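Local coordinates for putative histidine protein kinase (Rhodobacter sphaeroides, PDB 3KYJ) that probably relays chemoreceptor signals to the flagellar motors as the histidine kinase CheA3, of which this chain is the N-terminal phosphotransfer (Hpt) domain, at residues M9-A21 / A104-V116. Residues are numbered along the deposited sequence; the frame is centred on the assembly and turned at random. Where two conformers were deposited one is given.
Sequences MDEIWALYADDGA and AMLEETAASRADV
In the helical bundle of this Hpt domain, helices 10-35 and 89-112 run antiparallel, and this contact is at one end of the bundle, where Trp13 lies against Arg113 just past the second helix. The two segment axes pass 9.6 Å apart at 172°. Arg113, the first residue to leave that helix, has positive phi, and its CA stands over the six-membered ring of Trp13, 3.5 Å from the centroid, a CH-pi contact. From there its side chain runs extended across the indole, Arg113 CG 3.8 Å from Trp13 CD2, and the guanidinium ends only 12° from parallel to the ring. Near the CB end of the indole, Arg113 NH1 and NH2 both grip OD1 of Asp10, Arg113 NH2 at 2.9 Å; this salt bridge is end-on, with OD1 in the guanidinium plane but the carboxylate turned steeply to it. Were Trp13 an alanine, the aliphatic chain of Arg113 would probably lose its flat support and its guanidinium be freer to swing from Asp10. Farther along, Leu106 is a knob among Tyr16, Ala17, Gly20 and Ala21: Leu106 CD1 lies over a face of the Tyr16 ring, while Leu106 CD2 reaches Ala21 N at 3.5 Å. Ala17 and Ala110 meet through their CB atoms, 4.0 Å apart. Leu61 and Leu63 also touch Tyr16, and an apolar side chain of another protein's chain packs on it. With CG anti to the backbone N (chi1 169°), the Tyr16 ring reaches across to helix 89-112, and Tyr16 OH donates to Thr109 OG1 at 2.7 Å; the Thr109 hydroxyl in turn donates through OG1 to Met105 O at 2.8 Å.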
loop_
_atom_site.group_PDB
_atom_site.type_symbol
_atom_site.label_atom_id
_atom_site.label_comp_id
_atom_site.label_asym_id
_atom_site.label_seq_id
_atom_site.Cartn_x
_atom_site.Cartn_y
_atom_site.Cartn_z
ATOM N N MET A 9 4.727 15.214 12.355
ATOM C CA MET A 9 3.436 14.625 11.995
ATOM C C MET A 9 2.649 15.489 11.016
ATOM O O MET A 9 1.749 14.990 10.335
ATOM C CB MET A 9 2.587 14.359 13.244
ATOM C CG MET A 9 3.091 13.197 14.117
ATOM S SD MET A 9 3.343 11.631 13.229
ATOM C CE MET A 9 5.132 11.540 13.144
ATOM N N ASP A 10 2.979 16.774 10.927
ATOM C CA ASP A 10 2.328 17.655 9.958
ATOM C C ASP A 10 2.472 17.089 8.554
ATOM O O ASP A 10 1.508 17.060 7.781
ATOM C CB ASP A 10 2.938 19.063 9.987
ATOM C CG ASP A 10 2.620 19.817 11.264
ATOM O OD1 ASP A 10 1.552 19.574 11.855
ATOM O OD2 ASP A 10 3.450 20.651 11.673
ATOM N N GLU A 11 3.672 16.626 8.220
ATOM C CA GLU A 11 3.927 16.154 6.870
ATOM C C GLU A 11 3.117 14.902 6.518
ATOM O O GLU A 11 2.585 14.805 5.432
ATOM C CB GLU A 11 5.429 15.897 6.661
ATOM C CG GLU A 11 5.765 15.518 5.229
ATOM C CD GLU A 11 7.240 15.171 4.999
ATOM O OE1 GLU A 11 8.063 15.247 5.938
ATOM O OE2 GLU A 11 7.574 14.805 3.856
ATOM N N ILE A 12 2.996 13.953 7.434
ATOM C CA ILE A 12 2.286 12.732 7.093
ATOM C C ILE A 12 0.786 12.985 6.980
ATOM O O ILE A 12 0.134 12.404 6.124
ATOM C CB ILE A 12 2.628 11.564 8.049
ATOM C CG1 ILE A 12 2.112 10.247 7.461
ATOM C CG2 ILE A 12 2.068 11.790 9.444
ATOM C CD1 ILE A 12 2.727 9.002 8.087
ATOM N N TRP A 13 0.239 13.885 7.796
ATOM C CA TRP A 13 -1.174 14.215 7.657
ATOM C C TRP A 13 -1.457 14.973 6.350
ATOM O O TRP A 13 -2.486 14.756 5.721
ATOM C CB TRP A 13 -1.706 14.963 8.898
ATOM C CG TRP A 13 -1.970 14.014 10.009
ATOM C CD1 TRP A 13 -1.197 13.791 11.110
ATOM C CD2 TRP A 13 -3.057 13.093 10.093
ATOM N NE1 TRP A 13 -1.750 12.805 11.882
ATOM C CE2 TRP A 13 -2.886 12.351 11.269
ATOM C CE3 TRP A 13 -4.158 12.814 9.274
ATOM C CZ2 TRP A 13 -3.792 11.367 11.670
ATOM C CZ3 TRP A 13 -5.064 11.846 9.687
ATOM C CH2 TRP A 13 -4.864 11.128 10.873
ATOM N N ALA A 14 -0.534 15.841 5.938
ATOM C CA ALA A 14 -0.658 16.532 4.659
ATOM C C ALA A 14 -0.649 15.525 3.510
ATOM O O ALA A 14 -1.445 15.612 2.586
ATOM C CB ALA A 14 0.457 17.531 4.482
ATOM N N LEU A 15 0.255 14.555 3.590
ATOM C CA LEU A 15 0.354 13.535 2.559
ATOM C C LEU A 15 -0.881 12.634 2.545
ATOM O O LEU A 15 -1.354 12.238 1.491
ATOM C CB LEU A 15 1.624 12.722 2.765
ATOM C CG LEU A 15 1.853 11.634 1.738
ATOM C CD1 LEU A 15 1.995 12.285 0.358
ATOM C CD2 LEU A 15 3.113 10.846 2.103
ATOM N N TYR A 16 -1.411 12.313 3.713
ATOM C CA TYR A 16 -2.641 11.526 3.771
ATOM C C TYR A 16 -3.763 12.212 2.998
ATOM O O TYR A 16 -4.489 11.589 2.231
ATOM C CB TYR A 16 -3.022 11.317 5.232
ATOM C CG TYR A 16 -4.385 10.745 5.482
ATOM C CD1 TYR A 16 -4.649 9.388 5.289
ATOM C CD2 TYR A 16 -5.404 11.560 5.979
ATOM C CE1 TYR A 16 -5.912 8.866 5.557
ATOM C CE2 TYR A 16 -6.656 11.055 6.222
ATOM C CZ TYR A 16 -6.898 9.720 6.026
ATOM O OH TYR A 16 -8.153 9.241 6.318
ATOM N N ALA A 17 -3.898 13.514 3.183
ATOM C CA ALA A 17 -4.960 14.244 2.516
ATOM C C ALA A 17 -4.719 14.332 1.010
ATOM O O ALA A 17 -5.651 14.162 0.223
ATOM C CB ALA A 17 -5.104 15.630 3.138
ATOM N N ASP A 18 -3.480 14.591 0.611
ATOM C CA ASP A 18 -3.156 14.787 -0.795
ATOM C C ASP A 18 -3.231 13.464 -1.546
ATOM O O ASP A 18 -3.907 13.374 -2.543
ATOM C CB ASP A 18 -1.764 15.406 -0.946
ATOM C CG ASP A 18 -1.450 15.805 -2.372
ATOM O OD1 ASP A 18 -2.383 15.884 -3.194
ATOM O OD2 ASP A 18 -0.266 16.062 -2.667
ATOM N N ASP A 19 -2.531 12.447 -1.059
ATOM C CA ASP A 19 -2.520 11.119 -1.693
ATOM C C ASP A 19 -3.928 10.510 -1.666
ATOM O O ASP A 19 -4.351 9.864 -2.623
ATOM C CB ASP A 19 -1.514 10.226 -0.948
ATOM C CG ASP A 19 -0.950 9.124 -1.807
ATOM O OD1 ASP A 19 0.028 9.373 -2.530
ATOM O OD2 ASP A 19 -1.451 7.994 -1.742
ATOM N N GLY A 20 -4.674 10.759 -0.595
ATOM C CA GLY A 20 -6.034 10.253 -0.505
ATOM C C GLY A 20 -6.936 10.875 -1.542
ATOM O O GLY A 20 -7.750 10.185 -2.149
ATOM N N ALA A 21 -6.772 12.176 -1.769
ATOM C CA ALA A 21 -7.581 12.849 -2.777
ATOM C C ALA A 21 -7.276 12.317 -4.174
ATOM O O ALA A 21 -8.189 12.152 -4.973
ATOM C CB ALA A 21 -7.368 14.352 -2.729
ATOM N N ALA A 104 -15.814 12.226 2.207
ATOM C CA ALA A 104 -16.207 12.926 3.420
ATOM C C ALA A 104 -15.354 12.458 4.605
ATOM O O ALA A 104 -14.960 13.268 5.469
ATOM C CB ALA A 104 -17.692 12.706 3.697
ATOM N N MET A 105 -15.073 11.160 4.679
ATOM C CA MET A 105 -14.241 10.646 5.764
ATOM C C MET A 105 -12.842 11.181 5.685
ATOM O O MET A 105 -12.234 11.497 6.704
ATOM C CB MET A 105 -14.138 9.149 5.696
ATOM C CG MET A 105 -15.400 8.456 6.008
ATOM S SD MET A 105 -15.063 6.720 5.910
ATOM C CE MET A 105 -16.589 6.084 6.578
ATOM N N LEU A 106 -12.323 11.284 4.469
ATOM C CA LEU A 106 -10.991 11.815 4.242
ATOM C C LEU A 106 -10.934 13.258 4.718
ATOM O O LEU A 106 -9.994 13.645 5.407
ATOM C CB LEU A 106 -10.634 11.750 2.747
ATOM C CG LEU A 106 -9.288 12.364 2.332
ATOM C CD1 LEU A 106 -8.151 11.612 2.971
ATOM C CD2 LEU A 106 -9.132 12.396 0.818
ATOM N N GLU A 107 -11.921 14.075 4.360
ATOM C CA GLU A 107 -11.877 15.496 4.670
ATOM C C GLU A 107 -11.969 15.710 6.181
ATOM O O GLU A 107 -11.286 16.564 6.747
ATOM C CB GLU A 107 -12.999 16.241 3.945
ATOM C CG GLU A 107 -12.798 16.352 2.429
ATOM C CD GLU A 107 -13.915 17.121 1.744
ATOM O OE1 GLU A 107 -14.529 17.988 2.401
ATOM O OE2 GLU A 107 -14.177 16.865 0.549
ATOM N N GLU A 108 -12.806 14.911 6.841
ATOM C CA GLU A 108 -12.954 15.022 8.282
ATOM C C GLU A 108 -11.736 14.519 9.058
ATOM O O GLU A 108 -11.283 15.196 9.980
ATOM C CB GLU A 108 -14.161 14.245 8.768
ATOM C CG GLU A 108 -14.325 14.324 10.274
ATOM C CD GLU A 108 -15.231 13.239 10.784
ATOM O OE1 GLU A 108 -16.372 13.136 10.272
ATOM O OE2 GLU A 108 -14.805 12.485 11.680
ATOM N N THR A 109 -11.236 13.328 8.721
ATOM C CA THR A 109 -10.161 12.695 9.491
ATOM C C THR A 109 -8.869 13.463 9.295
ATOM O O THR A 109 -8.048 13.547 10.199
ATOM C CB THR A 109 -9.917 11.200 9.123
ATOM O OG1 THR A 109 -9.644 11.062 7.718
ATOM C CG2 THR A 109 -11.110 10.351 9.500
ATOM N N ALA A 110 -8.698 14.048 8.118
ATOM C CA ALA A 110 -7.481 14.776 7.822
ATOM C C ALA A 110 -7.416 15.981 8.743
ATOM O O ALA A 110 -6.330 16.458 9.073
ATOM C CB ALA A 110 -7.457 15.217 6.379
ATOM N N ALA A 111 -8.583 16.469 9.151
ATOM C CA ALA A 111 -8.675 17.710 9.902
ATOM C C ALA A 111 -8.682 17.450 11.414
ATOM O O ALA A 111 -8.127 18.228 12.193
ATOM C CB ALA A 111 -9.928 18.469 9.493
ATOM N N SER A 112 -9.289 16.343 11.818
ATOM C CA SER A 112 -9.279 15.895 13.201
ATOM C C SER A 112 -7.997 15.140 13.560
ATOM O O SER A 112 -7.709 14.942 14.732
ATOM C CB SER A 112 -10.447 14.959 13.463
ATOM O OG SER A 112 -10.279 13.768 12.709
ATOM N N ARG A 113 -7.235 14.710 12.557
ATOM C CA ARG A 113 -6.096 13.805 12.757
ATOM C C ARG A 113 -6.474 12.609 13.634
ATOM O O ARG A 113 -5.697 12.146 14.473
ATOM C CB ARG A 113 -4.886 14.562 13.315
ATOM C CG ARG A 113 -4.457 15.708 12.448
ATOM C CD ARG A 113 -3.154 16.318 12.921
ATOM N NE ARG A 113 -2.685 17.329 11.987
ATOM C CZ ARG A 113 -1.483 17.890 12.024
ATOM N NH1 ARG A 113 -0.608 17.531 12.954
ATOM N NH2 ARG A 113 -1.161 18.799 11.118
ATOM N N ALA A 114 -7.685 12.097 13.403
ATOM C CA ALA A 114 -8.192 10.935 14.131
ATOM C C ALA A 114 -9.183 10.167 13.275
ATOM O O ALA A 114 -9.646 10.679 12.268
ATOM C CB ALA A 114 -8.856 11.366 15.440
ATOM N N ASP A 115 -9.499 8.951 13.702
ATOM C CA ASP A 115 -10.450 8.100 12.982
ATOM C C ASP A 115 -11.848 8.692 13.098
ATOM O O ASP A 115 -12.130 9.510 13.973
ATOM C CB ASP A 115 -10.387 6.677 13.533
ATOM C CG ASP A 115 -10.866 5.610 12.553
ATOM O OD1 ASP A 115 -11.216 5.897 11.385
ATOM O OD2 ASP A 115 -10.866 4.442 12.993
ATOM N N VAL A 116 -12.726 8.278 12.196
ATOM C CA VAL A 116 -14.096 8.769 12.177
ATOM C C VAL A 116 -14.926 7.880 13.035
ATOM O O VAL A 116 -14.532 6.741 13.332
ATOM C CB VAL A 116 -14.719 8.693 10.763
ATOM C CG1 VAL A 116 -14.008 9.615 9.832
ATOM C CG2 VAL A 116 -14.682 7.265 10.244
HETATM O O HOH W 1 -4.200 16.915 6.538
#